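Local coordinates for transcription antitermination protein NusB (Aquifex aeolicus, PDB 3R2C), which probably binds the boxA antiterminator sequence of ribosomal RNA operons and takes part in the transcription antitermination needed to transcribe rRNA genes, at residues R17-G22 with V80-L85; G6-A11 with V89-F94; D106-V111 with F122-L127. All blocks are in the same frame, centred on the assembly; numbering follows the deposited sequence.

Interaction 1 (R17-G22 with V80-L85); sequences RWDLRG and VERNAL. With nucleotides of chain E.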
loop_
_atom_site.group_PDB
_atom_site.type_symbol
_atom_site.label_atom_id
_atom_site.label_comp_id
_atom_site.label_asym_id
_atom_site.label_seq_id
_atom_site.Cartn_x
_atom_site.Cartn_y
_atom_site.Cartn_z
ATOM N N ARG A 17 -2.965 -2.823 -1.227
ATOM C CA ARG A 17 -4.238 -3.541 -1.116
ATOM C C ARG A 17 -4.088 -4.965 -0.615
ATOM O O ARG A 17 -4.926 -5.469 0.138
ATOM C CB ARG A 17 -4.940 -3.588 -2.469
ATOM C CG ARG A 17 -5.845 -2.425 -2.675
ATOM C CD ARG A 17 -6.336 -2.346 -4.099
ATOM N NE ARG A 17 -6.592 -0.960 -4.452
ATOM C CZ ARG A 17 -7.357 -0.574 -5.463
ATOM N NH1 ARG A 17 -7.963 -1.473 -6.219
ATOM N NH2 ARG A 17 -7.528 0.717 -5.684
ATOM N N TRP A 18 -3.025 -5.621 -1.049
ATOM C CA TRP A 18 -2.761 -7.007 -0.660
ATOM C C TRP A 18 -2.534 -7.053 0.853
ATOM O O TRP A 18 -3.071 -7.914 1.556
ATOM C CB TRP A 18 -1.519 -7.484 -1.407
ATOM C CG TRP A 18 -1.123 -8.902 -1.171
ATOM C CD1 TRP A 18 -1.935 -9.990 -1.100
ATOM C CD2 TRP A 18 0.213 -9.382 -1.004
ATOM N NE1 TRP A 18 -1.187 -11.123 -0.903
ATOM C CE2 TRP A 18 0.142 -10.774 -0.841
ATOM C CE3 TRP A 18 1.465 -8.767 -0.988
ATOM C CZ2 TRP A 18 1.265 -11.562 -0.644
ATOM C CZ3 TRP A 18 2.584 -9.544 -0.791
ATOM C CH2 TRP A 18 2.480 -10.928 -0.634
ATOM N N ASP A 19 -1.777 -6.083 1.352
ATOM C CA ASP A 19 -1.446 -6.020 2.770
ATOM C C ASP A 19 -2.739 -5.845 3.571
ATOM O O ASP A 19 -2.938 -6.471 4.615
ATOM C CB ASP A 19 -0.482 -4.855 3.027
ATOM C CG ASP A 19 0.369 -5.058 4.275
ATOM O OD1 ASP A 19 0.297 -6.128 4.897
ATOM O OD2 ASP A 19 1.106 -4.137 4.649
ATOM N N LEU A 20 -3.634 -5.012 3.053
ATOM C CA LEU A 20 -4.876 -4.689 3.746
ATOM C C LEU A 20 -5.953 -5.762 3.640
ATOM O O LEU A 20 -6.740 -5.944 4.571
ATOM C CB LEU A 20 -5.441 -3.382 3.208
ATOM C CG LEU A 20 -4.677 -2.166 3.728
ATOM C CD1 LEU A 20 -4.978 -0.956 2.875
ATOM C CD2 LEU A 20 -5.034 -1.940 5.176
ATOM N N ARG A 21 -5.991 -6.473 2.522
ATOM C CA ARG A 21 -7.103 -7.387 2.247
ATOM C C ARG A 21 -6.717 -8.858 2.276
ATOM O O ARG A 21 -7.551 -9.705 2.566
ATOM C CB ARG A 21 -7.726 -7.058 0.896
ATOM C CG ARG A 21 -8.574 -5.797 0.948
ATOM C CD ARG A 21 -8.912 -5.288 -0.423
ATOM N NE ARG A 21 -9.615 -6.273 -1.252
ATOM C CZ ARG A 21 -9.952 -6.040 -2.520
ATOM N NH1 ARG A 21 -9.658 -4.862 -3.071
ATOM N NH2 ARG A 21 -10.564 -6.974 -3.238
ATOM N N GLY A 22 -5.470 -9.163 1.937
ATOM C CA GLY A 22 -4.987 -10.534 1.962
ATOM C C GLY A 22 -5.599 -11.400 0.878
ATOM O O GLY A 22 -5.694 -12.612 1.011
ATOM N N VAL A 80 1.610 2.471 4.250
ATOM C CA VAL A 80 2.271 3.108 3.112
ATOM C C VAL A 80 3.778 2.815 3.119
ATOM O O VAL A 80 4.355 2.395 2.107
ATOM C CB VAL A 80 2.023 4.627 3.093
ATOM C CG1 VAL A 80 2.956 5.315 2.088
ATOM C CG2 VAL A 80 0.560 4.909 2.766
ATOM N N GLU A 81 4.411 3.004 4.268
ATOM C CA GLU A 81 5.865 2.836 4.377
ATOM C C GLU A 81 6.292 1.381 4.138
ATOM O O GLU A 81 7.270 1.116 3.439
ATOM C CB GLU A 81 6.351 3.287 5.755
ATOM C CG GLU A 81 6.158 4.775 6.022
ATOM C CD GLU A 81 4.828 5.106 6.687
ATOM O OE1 GLU A 81 3.781 4.523 6.331
ATOM O OE2 GLU A 81 4.832 5.974 7.582
ATOM N N ARG A 82 5.553 0.436 4.703
ATOM C CA ARG A 82 5.960 -0.962 4.615
ATOM C C ARG A 82 5.878 -1.434 3.167
ATOM O O ARG A 82 6.763 -2.106 2.679
ATOM C CB ARG A 82 5.124 -1.852 5.547
ATOM C CG ARG A 82 5.282 -3.361 5.329
ATOM C CD ARG A 82 4.543 -4.181 6.427
ATOM N NE ARG A 82 3.143 -3.775 6.522
ATOM C CZ ARG A 82 2.632 -3.014 7.486
ATOM N NH1 ARG A 82 3.383 -2.605 8.505
ATOM N NH2 ARG A 82 1.348 -2.676 7.441
ATOM N N ASN A 83 4.838 -1.045 2.457
ATOM C CA ASN A 83 4.699 -1.509 1.081
ATOM C C ASN A 83 5.550 -0.747 0.067
ATOM O O ASN A 83 5.991 -1.314 -0.942
ATOM C CB ASN A 83 3.215 -1.574 0.737
ATOM C CG ASN A 83 2.531 -2.647 1.549
ATOM O OD1 ASN A 83 2.810 -3.810 1.346
ATOM N ND2 ASN A 83 1.702 -2.266 2.512
ATOM N N ALA A 84 5.855 0.510 0.366
ATOM C CA ALA A 84 6.798 1.250 -0.460
ATOM C C ALA A 84 8.199 0.659 -0.297
ATOM O O ALA A 84 8.956 0.569 -1.272
ATOM C CB ALA A 84 6.789 2.741 -0.109
ATOM N N LEU A 85 8.547 0.259 0.929
ATOM C CA LEU A 85 9.825 -0.401 1.186
ATOM C C LEU A 85 9.883 -1.775 0.522
ATOM O O LEU A 85 10.912 -2.166 -0.004
ATOM C CB LEU A 85 10.105 -0.533 2.700
ATOM C CG LEU A 85 10.637 0.765 3.344
ATOM C CD1 LEU A 85 10.580 0.711 4.876
ATOM C CD2 LEU A 85 12.053 1.064 2.863
ATOM P P U E 8 13.587 7.778 13.357
ATOM O OP1 U E 8 14.590 8.825 13.694
ATOM O OP2 U E 8 13.496 6.568 14.215
ATOM O "O5'" U E 8 12.146 8.430 13.185
ATOM C "C5'" U E 8 11.880 9.316 12.109
ATOM C "C4'" U E 8 10.408 9.624 11.988
ATOM O "O4'" U E 8 9.775 8.693 11.055
ATOM C "C3'" U E 8 9.600 9.528 13.293
ATOM O "O3'" U E 8 8.654 10.594 13.346
ATOM C "C2'" U E 8 8.849 8.212 13.126
ATOM O "O2'" U E 8 7.664 8.108 13.883
ATOM C "C1'" U E 8 8.567 8.257 11.634
ATOM N N1 U E 8 8.140 6.968 11.041
ATOM C C2 U E 8 7.221 7.100 10.011
ATOM O O2 U E 8 6.849 8.180 9.573
ATOM N N3 U E 8 6.781 5.915 9.486
ATOM C C4 U E 8 7.134 4.643 9.890
ATOM O O4 U E 8 6.635 3.683 9.306
ATOM C C5 U E 8 8.065 4.583 10.981
ATOM C C6 U E 8 8.513 5.726 11.518
#
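Asp19 OD2 accepts three N-H groups from consecutive residues of helix 79-94. Two come from Arg82, which grips side-on through NE and NH2 but brings both nitrogens to this one oxygen. The shorter and straighter bond, Arg82 NE to Asp19 OD2 at 2.8 Å, uses the syn lone pair of the carboxylate and lies in the guanidinium plane. Arg82 NH2 meets the same Asp19 OD2 at 3.2 Å from above the carboxylate plane, the two flat groups being 81° apart. The third donor, Asn83 ND2, reaches Asp19 OD2 at 2.9 Å on its anti side, from a different direction than the two Arg82 nitrogens.

Arg82 runs out with CG anti to its backbone nitrogen and then folds at chi3 (54°), which turns the NE edge towards helix 3-21. The guanidinium is fixed further by Leu77 O and Ile74 O, both bonded to NH1, and by a cation-pi contact with Tyr79. Asn83 is held too: ND2 also donates to Tyr79 O, while OD1 accepts from Arg86. This second shell restrains the rotation of both donors to Asp19.

The neighbouring Glu81 faces another way, towards the RNA. Its chain bends at chi2, and OE2 takes the N3 hydrogen of U8 of chain E at 2.7 Å in a nearly straight bond (171°); OE2 also bonds a polar side chain of another protein chain. Here the all-helical NusB fold uses one helix for two tasks: helix 79-94 is joined to the end of helix 3-21 by a largely buried salt bridge, and it contributes an acidic residue to the RNA-binding site.

Interaction 2 (G6-A11 with V89-F94); sequences GARDTA and VAELIF. With nucleotides of chain E.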
loop_
_atom_site.group_PDB
_atom_site.type_symbol
_atom_site.label_atom_id
_atom_site.label_comp_id
_atom_site.label_asym_id
_atom_site.label_seq_id
_atom_site.Cartn_x
_atom_site.Cartn_y
_atom_site.Cartn_z
ATOM N N GLY A 6 4.959 5.316 -13.444
ATOM C CA GLY A 6 3.575 4.882 -13.365
ATOM C C GLY A 6 3.461 3.417 -12.967
ATOM O O GLY A 6 2.563 3.039 -12.216
ATOM N N ALA A 7 4.368 2.585 -13.461
ATOM C CA ALA A 7 4.318 1.148 -13.151
ATOM C C ALA A 7 4.584 0.900 -11.663
ATOM O O ALA A 7 3.985 0.011 -11.058
ATOM C CB ALA A 7 5.328 0.393 -13.996
ATOM N N ARG A 8 5.483 1.689 -11.084
ATOM C CA ARG A 8 5.758 1.615 -9.647
ATOM C C ARG A 8 4.545 2.047 -8.820
ATOM O O ARG A 8 4.263 1.459 -7.774
ATOM C CB ARG A 8 6.982 2.465 -9.300
ATOM C CG ARG A 8 8.261 1.840 -9.829
ATOM C CD ARG A 8 9.461 2.797 -9.775
ATOM N NE ARG A 8 10.602 2.212 -10.482
ATOM C CZ ARG A 8 11.313 2.830 -11.422
ATOM N NH1 ARG A 8 11.046 4.099 -11.753
ATOM N NH2 ARG A 8 12.309 2.190 -12.016
ATOM N N ASP A 9 3.820 3.061 -9.282
ATOM C CA ASP A 9 2.580 3.432 -8.604
ATOM C C ASP A 9 1.555 2.279 -8.641
ATOM O O ASP A 9 0.934 1.943 -7.625
ATOM C CB ASP A 9 1.974 4.697 -9.217
ATOM C CG ASP A 9 0.600 5.027 -8.624
ATOM O OD1 ASP A 9 0.550 5.567 -7.499
ATOM O OD2 ASP A 9 -0.433 4.732 -9.268
ATOM N N THR A 10 1.389 1.657 -9.803
ATOM C CA THR A 10 0.485 0.509 -9.911
ATOM C C THR A 10 0.885 -0.600 -8.946
ATOM O O THR A 10 0.047 -1.133 -8.214
ATOM C CB THR A 10 0.479 -0.045 -11.345
ATOM O OG1 THR A 10 -0.023 0.966 -12.228
ATOM C CG2 THR A 10 -0.383 -1.296 -11.448
ATOM N N ALA A 11 2.167 -0.951 -8.954
ATOM C CA ALA A 11 2.666 -2.044 -8.136
ATOM C C ALA A 11 2.500 -1.716 -6.649
ATOM O O ALA A 11 2.093 -2.577 -5.858
ATOM C CB ALA A 11 4.137 -2.319 -8.456
ATOM N N VAL A 89 12.726 -2.652 -2.281
ATOM C CA VAL A 89 13.664 -3.764 -2.134
ATOM C C VAL A 89 13.546 -4.726 -3.319
ATOM O O VAL A 89 14.549 -5.200 -3.840
ATOM C CB VAL A 89 13.449 -4.510 -0.807
ATOM C CG1 VAL A 89 14.224 -5.857 -0.798
ATOM C CG2 VAL A 89 13.876 -3.624 0.355
ATOM N N ALA A 90 12.316 -5.018 -3.732
ATOM C CA ALA A 90 12.086 -5.908 -4.862
ATOM C C ALA A 90 12.812 -5.387 -6.107
ATOM O O ALA A 90 13.451 -6.159 -6.826
ATOM C CB ALA A 90 10.589 -6.058 -5.141
ATOM N N GLU A 91 12.732 -4.088 -6.371
ATOM C CA GLU A 91 13.355 -3.566 -7.593
ATOM C C GLU A 91 14.870 -3.411 -7.473
ATOM O O GLU A 91 15.613 -3.771 -8.390
ATOM C CB GLU A 91 12.752 -2.220 -8.026
ATOM C CG GLU A 91 13.147 -1.893 -9.470
ATOM C CD GLU A 91 12.327 -0.780 -10.081
ATOM O OE1 GLU A 91 11.547 -0.136 -9.347
ATOM O OE2 GLU A 91 12.469 -0.550 -11.304
ATOM N N LEU A 92 15.333 -2.862 -6.359
ATOM C CA LEU A 92 16.759 -2.572 -6.200
ATOM C C LEU A 92 17.564 -3.857 -6.087
ATOM O O LEU A 92 18.664 -3.963 -6.605
ATOM C CB LEU A 92 16.995 -1.729 -4.945
ATOM C CG LEU A 92 16.544 -0.274 -5.086
ATOM C CD1 LEU A 92 16.623 0.429 -3.728
ATOM C CD2 LEU A 92 17.372 0.466 -6.147
ATOM N N ILE A 93 16.996 -4.842 -5.409
ATOM C CA ILE A 93 17.758 -6.029 -5.058
ATOM C C ILE A 93 17.373 -7.220 -5.899
ATOM O O ILE A 93 18.226 -7.834 -6.525
ATOM C CB ILE A 93 17.610 -6.361 -3.576
ATOM C CG1 ILE A 93 18.245 -5.237 -2.755
ATOM C CG2 ILE A 93 18.261 -7.714 -3.259
ATOM C CD1 ILE A 93 18.507 -5.589 -1.318
ATOM N N PHE A 94 16.090 -7.541 -5.935
ATOM C CA PHE A 94 15.681 -8.769 -6.587
ATOM C C PHE A 94 15.627 -8.606 -8.108
ATOM O O PHE A 94 15.805 -9.572 -8.839
ATOM C CB PHE A 94 14.369 -9.285 -5.973
ATOM C CG PHE A 94 14.555 -9.833 -4.590
ATOM C CD1 PHE A 94 14.480 -9.007 -3.482
ATOM C CD2 PHE A 94 14.870 -11.181 -4.403
ATOM C CE1 PHE A 94 14.677 -9.519 -2.204
ATOM C CE2 PHE A 94 15.068 -11.704 -3.135
ATOM C CZ PHE A 94 14.972 -10.876 -2.032
ATOM O "O5'" G E 1 13.126 11.179 -19.607
ATOM C "C5'" G E 1 12.230 12.199 -19.180
ATOM C "C4'" G E 1 12.493 12.603 -17.753
ATOM O "O4'" G E 1 12.150 11.495 -16.868
ATOM C "C3'" G E 1 13.941 12.943 -17.426
ATOM O "O3'" G E 1 13.934 13.838 -16.318
ATOM C "C2'" G E 1 14.480 11.578 -16.991
ATOM O "O2'" G E 1 15.678 11.608 -16.242
ATOM C "C1'" G E 1 13.298 11.076 -16.161
ATOM N N9 G E 1 13.220 9.626 -15.991
ATOM C C8 G E 1 13.589 8.558 -16.779
ATOM N N7 G E 1 13.286 7.405 -16.225
ATOM C C5 G E 1 12.680 7.739 -15.021
ATOM C C6 G E 1 12.137 6.947 -13.964
ATOM O O6 G E 1 12.089 5.726 -13.888
ATOM N N1 G E 1 11.615 7.715 -12.925
ATOM C C2 G E 1 11.630 9.086 -12.903
ATOM N N2 G E 1 11.103 9.703 -11.842
ATOM N N3 G E 1 12.138 9.828 -13.866
ATOM C C4 G E 1 12.639 9.097 -14.874
#
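Arg8 and Glu91 are joined by a two-bonded salt bridge, and no apolar side chain takes part between the two segments. Arg8 presents its NE side, with NE donating to Glu91 OE1 at 2.8 Å and NH2 donating to Glu91 OE2 at 2.8 Å. Both bonds are fairly straight (162° and 166°) and lie close to the guanidinium plane. The carboxylate is twisted against that plane by 35°: OE1 is met through its syn lone pair, whereas the bond to OE2 arrives on the syn side but tilted out of the carboxylate plane. Extended from CG to NE, the Arg8 chain carries its end over to helix 79-94 although its CB does not point there; Glu91, also extended, comes to meet it at about a right angle.

Further ionic and hydrogen bonds engage Arg8 NH1 and NH2 and Glu91 OE2. Arg8 NH1 forms a salt bridge with Asp106, NH2 a second one with Glu99, and Tyr46 OH is hydrogen-bonded to Glu91 OE2. The guanidinium thus lies among three carboxylates, which would be expected to stabilise its charge.

The contact with RNA is a single bond, from Arg8 NH1 to O6 of G1 of chain E at 2.9 Å, made at the guanidinium edge. Replacing Arg8 by an alanine is likely to leave the buried carboxylate of Glu91 without its cation and the guanine O6 without this donor.

Around the pair, helix 100-114 covers Glu91 with Val103, and helix 41-56 packs Leu50 and Val51 on Ala11. Helix 79-94, which widens into a pi-type turn at 90-94, rests against helix 58-66 through Val89 and Phe94 and against helix 117-137 through Leu92 and Ile93.

Interaction 3 (D106-V111 with F122-L127); sequences DIVDLV and FVNGVL. With nucleotides of chain E.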
loop_
_atom_site.group_PDB
_atom_site.type_symbol
_atom_site.label_atom_id
_atom_site.label_comp_id
_atom_site.label_asym_id
_atom_site.label_seq_id
_atom_site.Cartn_x
_atom_site.Cartn_y
_atom_site.Cartn_z
ATOM N N ASP A 106 11.212 7.700 -7.198
ATOM C CA ASP A 106 9.798 7.333 -7.342
ATOM C C ASP A 106 9.196 6.714 -6.063
ATOM O O ASP A 106 8.030 6.962 -5.751
ATOM C CB ASP A 106 9.610 6.404 -8.546
ATOM C CG ASP A 106 9.771 7.148 -9.873
ATOM O OD1 ASP A 106 9.662 8.396 -9.872
ATOM O OD2 ASP A 106 9.993 6.490 -10.910
ATOM N N ILE A 107 9.983 5.941 -5.315
ATOM C CA ILE A 107 9.468 5.303 -4.089
ATOM C C ILE A 107 9.139 6.380 -3.059
ATOM O O ILE A 107 8.070 6.366 -2.466
ATOM C CB ILE A 107 10.466 4.312 -3.447
ATOM C CG1 ILE A 107 10.684 3.083 -4.330
ATOM C CG2 ILE A 107 9.980 3.867 -2.064
ATOM C CD1 ILE A 107 9.431 2.315 -4.650
ATOM N N VAL A 108 10.070 7.312 -2.853
ATOM C CA VAL A 108 9.886 8.388 -1.891
ATOM C C VAL A 108 8.776 9.361 -2.343
ATOM O O VAL A 108 8.016 9.861 -1.512
ATOM C CB VAL A 108 11.247 9.112 -1.617
ATOM C CG1 VAL A 108 11.071 10.337 -0.716
ATOM C CG2 VAL A 108 12.243 8.125 -0.988
ATOM N N ASP A 109 8.656 9.607 -3.647
ATOM C CA ASP A 109 7.533 10.403 -4.164
ATOM C C ASP A 109 6.198 9.773 -3.760
ATOM O O ASP A 109 5.263 10.481 -3.372
ATOM C CB ASP A 109 7.542 10.502 -5.696
ATOM C CG ASP A 109 8.333 11.694 -6.223
ATOM O OD1 ASP A 109 8.895 12.476 -5.431
ATOM O OD2 ASP A 109 8.365 11.861 -7.460
ATOM N N LEU A 110 6.095 8.451 -3.891
ATOM C CA LEU A 110 4.856 7.755 -3.550
ATOM C C LEU A 110 4.558 7.903 -2.070
ATOM O O LEU A 110 3.405 8.096 -1.667
ATOM C CB LEU A 110 4.968 6.260 -3.869
ATOM C CG LEU A 110 4.847 5.882 -5.342
ATOM C CD1 LEU A 110 5.481 4.513 -5.573
ATOM C CD2 LEU A 110 3.400 5.891 -5.799
ATOM N N VAL A 111 5.594 7.758 -1.249
ATOM C CA VAL A 111 5.398 7.856 0.197
ATOM C C VAL A 111 4.958 9.276 0.564
ATOM O O VAL A 111 4.059 9.483 1.387
ATOM C CB VAL A 111 6.660 7.457 0.965
ATOM C CG1 VAL A 111 6.469 7.715 2.466
ATOM C CG2 VAL A 111 6.985 5.970 0.698
ATOM N N PHE A 122 11.886 8.698 6.519
ATOM C CA PHE A 122 12.077 7.409 7.151
ATOM C C PHE A 122 12.296 6.340 6.083
ATOM O O PHE A 122 13.249 5.579 6.163
ATOM C CB PHE A 122 10.876 7.062 8.026
ATOM C CG PHE A 122 10.970 5.718 8.652
ATOM C CD1 PHE A 122 11.668 5.539 9.833
ATOM C CD2 PHE A 122 10.365 4.621 8.057
ATOM C CE1 PHE A 122 11.750 4.280 10.415
ATOM C CE2 PHE A 122 10.456 3.371 8.628
ATOM C CZ PHE A 122 11.146 3.201 9.810
ATOM N N VAL A 123 11.428 6.294 5.077
ATOM C CA VAL A 123 11.571 5.303 4.010
ATOM C C VAL A 123 12.887 5.494 3.250
ATOM O O VAL A 123 13.570 4.528 2.932
ATOM C CB VAL A 123 10.394 5.351 3.009
ATOM C CG1 VAL A 123 10.715 4.508 1.773
ATOM C CG2 VAL A 123 9.092 4.870 3.697
ATOM N N ASN A 124 13.252 6.735 2.954
ATOM C CA ASN A 124 14.510 6.964 2.250
ATOM C C ASN A 124 15.667 6.472 3.110
ATOM O O ASN A 124 16.558 5.790 2.620
ATOM C CB ASN A 124 14.705 8.437 1.884
ATOM C CG ASN A 124 15.814 8.634 0.859
ATOM O OD1 ASN A 124 15.590 8.514 -0.336
ATOM N ND2 ASN A 124 17.018 8.914 1.331
ATOM N N GLY A 125 15.615 6.784 4.402
ATOM C CA GLY A 125 16.672 6.424 5.329
ATOM C C GLY A 125 16.837 4.919 5.460
ATOM O O GLY A 125 17.955 4.407 5.401
ATOM N N VAL A 126 15.730 4.198 5.635
ATOM C CA VAL A 126 15.799 2.734 5.688
ATOM C C VAL A 126 16.262 2.127 4.352
ATOM O O VAL A 126 17.152 1.282 4.317
ATOM C CB VAL A 126 14.441 2.111 6.087
ATOM C CG1 VAL A 126 14.516 0.583 6.018
ATOM C CG2 VAL A 126 14.032 2.557 7.498
ATOM N N LEU A 127 15.653 2.545 3.250
ATOM C CA LEU A 127 15.982 1.959 1.954
ATOM C C LEU A 127 17.443 2.206 1.577
ATOM O O LEU A 127 18.076 1.363 0.938
ATOM C CB LEU A 127 15.076 2.513 0.844
ATOM C CG LEU A 127 15.131 1.722 -0.475
ATOM C CD1 LEU A 127 14.728 0.246 -0.256
ATOM C CD2 LEU A 127 14.216 2.348 -1.535
ATOM P P C E 5 19.262 13.061 -2.547
ATOM O OP1 C E 5 19.294 14.350 -3.269
ATOM O OP2 C E 5 20.542 12.421 -2.172
ATOM O "O5'" C E 5 18.327 13.182 -1.269
ATOM C "C5'" C E 5 18.174 14.415 -0.595
ATOM C "C4'" C E 5 16.894 14.456 0.193
ATOM O "O4'" C E 5 15.755 14.469 -0.727
ATOM C "C3'" C E 5 16.666 13.271 1.148
ATOM O "O3'" C E 5 16.147 13.752 2.396
ATOM C "C2'" C E 5 15.609 12.439 0.412
ATOM O "O2'" C E 5 14.797 11.644 1.246
ATOM C "C1'" C E 5 14.801 13.528 -0.285
ATOM N N1 C E 5 13.971 13.052 -1.433
ATOM C C2 C E 5 12.704 13.627 -1.614
ATOM O O2 C E 5 12.355 14.551 -0.877
ATOM N N3 C E 5 11.886 13.200 -2.602
ATOM C C4 C E 5 12.260 12.201 -3.386
ATOM N N4 C E 5 11.392 11.825 -4.332
ATOM C C5 C E 5 13.529 11.571 -3.227
ATOM C C6 C E 5 14.331 12.017 -2.239
ATOM P P U E 8 13.587 7.778 13.357
ATOM O OP1 U E 8 14.590 8.825 13.694
ATOM O OP2 U E 8 13.496 6.568 14.215
ATOM O "O5'" U E 8 12.146 8.430 13.185
ATOM C "C5'" U E 8 11.880 9.316 12.109
ATOM C "C4'" U E 8 10.408 9.624 11.988
ATOM O "O4'" U E 8 9.775 8.693 11.055
ATOM C "C3'" U E 8 9.600 9.528 13.293
ATOM O "O3'" U E 8 8.654 10.594 13.346
ATOM C "C2'" U E 8 8.849 8.212 13.126
ATOM O "O2'" U E 8 7.664 8.108 13.883
ATOM C "C1'" U E 8 8.567 8.257 11.634
ATOM N N1 U E 8 8.140 6.968 11.041
ATOM C C2 U E 8 7.221 7.100 10.011
ATOM O O2 U E 8 6.849 8.180 9.573
ATOM N N3 U E 8 6.781 5.915 9.486
ATOM C C4 U E 8 7.134 4.643 9.890
ATOM O O4 U E 8 6.635 3.683 9.306
ATOM C C5 U E 8 8.065 4.583 10.981
ATOM C C6 U E 8 8.513 5.726 11.518
ATOM P P U E 7 18.364 9.287 8.586
ATOM O OP1 U E 7 18.048 10.667 9.011
ATOM O OP2 U E 7 19.699 8.726 8.891
ATOM O "O5'" U E 7 17.230 8.295 9.094
ATOM C "C5'" U E 7 15.864 8.671 9.047
ATOM C "C4'" U E 7 14.990 7.659 9.750
ATOM O "O4'" U E 7 15.289 6.323 9.247
ATOM C "C3'" U E 7 15.165 7.589 11.268
ATOM O "O3'" U E 7 13.913 7.279 11.873
ATOM C "C2'" U E 7 16.099 6.408 11.445
ATOM O "O2'" U E 7 16.025 5.795 12.715
ATOM C "C1'" U E 7 15.611 5.481 10.336
ATOM N N1 U E 7 16.612 4.497 9.895
ATOM C C2 U E 7 16.384 3.196 10.301
ATOM O O2 U E 7 15.416 2.859 10.966
ATOM N N3 U E 7 17.331 2.301 9.895
ATOM C C4 U E 7 18.454 2.556 9.147
ATOM O O4 U E 7 19.188 1.607 8.880
ATOM C C5 U E 7 18.637 3.928 8.774
ATOM C C6 U E 7 17.728 4.837 9.157
#
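In Val111 and Val123 CG1 lies anti to the backbone nitrogen (chi1 174° and 169°), which leaves CG2 anti to the carbonyl carbon; the two CG2 methyls meet tip to tip, 3.8 Å between Val111 CG2 and Val123 CG2. The other branch of Val123, CG1, is met by Ile107 CG2 at 4.0 Å, the two side chains crossing at about a right angle. Val123 therefore sits between two residues one turn apart on helix 100-114.

Val108 divides its branches between protein and RNA. Its CG2 rests 3.4 Å from Asn124 OD1, while CG1 touches the base of C5 of chain E, 3.5 Å from C4. Asn124 lies against the C5 ribose, and its amide oxygen and nitrogen are hydrogen-bonded to RNA sugars. Asp109 reads the same base: OD1 accepts from C5 N4 at 2.8 Å, and its OD2 has a salt bridge to Lys5 and a hydrogen bond from a guanine base of the RNA. On a flank of helix 117-137, U8 of chain E lies over one face of the Phe122 ring with its C5 3.6 Å from CE2, and Val126 CG2 covers the opposite face towards the rim.

The two helices form a hairpin, their segments roughly antiparallel, with 150° between their directions and axes 9.7 Å apart. Helix 79-94 closes the apolar side through Ala84, Leu87 and Leu92, and helix 3-21 lies against Leu110 of helix 100-114.

From the N terminus, helix 3-21 supplies the first segments of both early contacts: 6-11 opens interaction 2, and 17-22 opens interaction 1. The chain then passes through three helices before 80-85 closes interaction 1 and, slightly later, 89-94 closes interaction 2, so the shorter loop lies within the longer and the two contacts tie helix 3-21 to helix 79-94 at points 13 Å apart between centres. Interaction 3 follows in series, a short hairpin between helices 100-114 and 117-137; no loops cross. It joins the others directly, through the Arg8-Asp106 salt bridge to interaction 2 and Ala84 packed on Val111 to interaction 1. All three contacts include residues bonded to RNA.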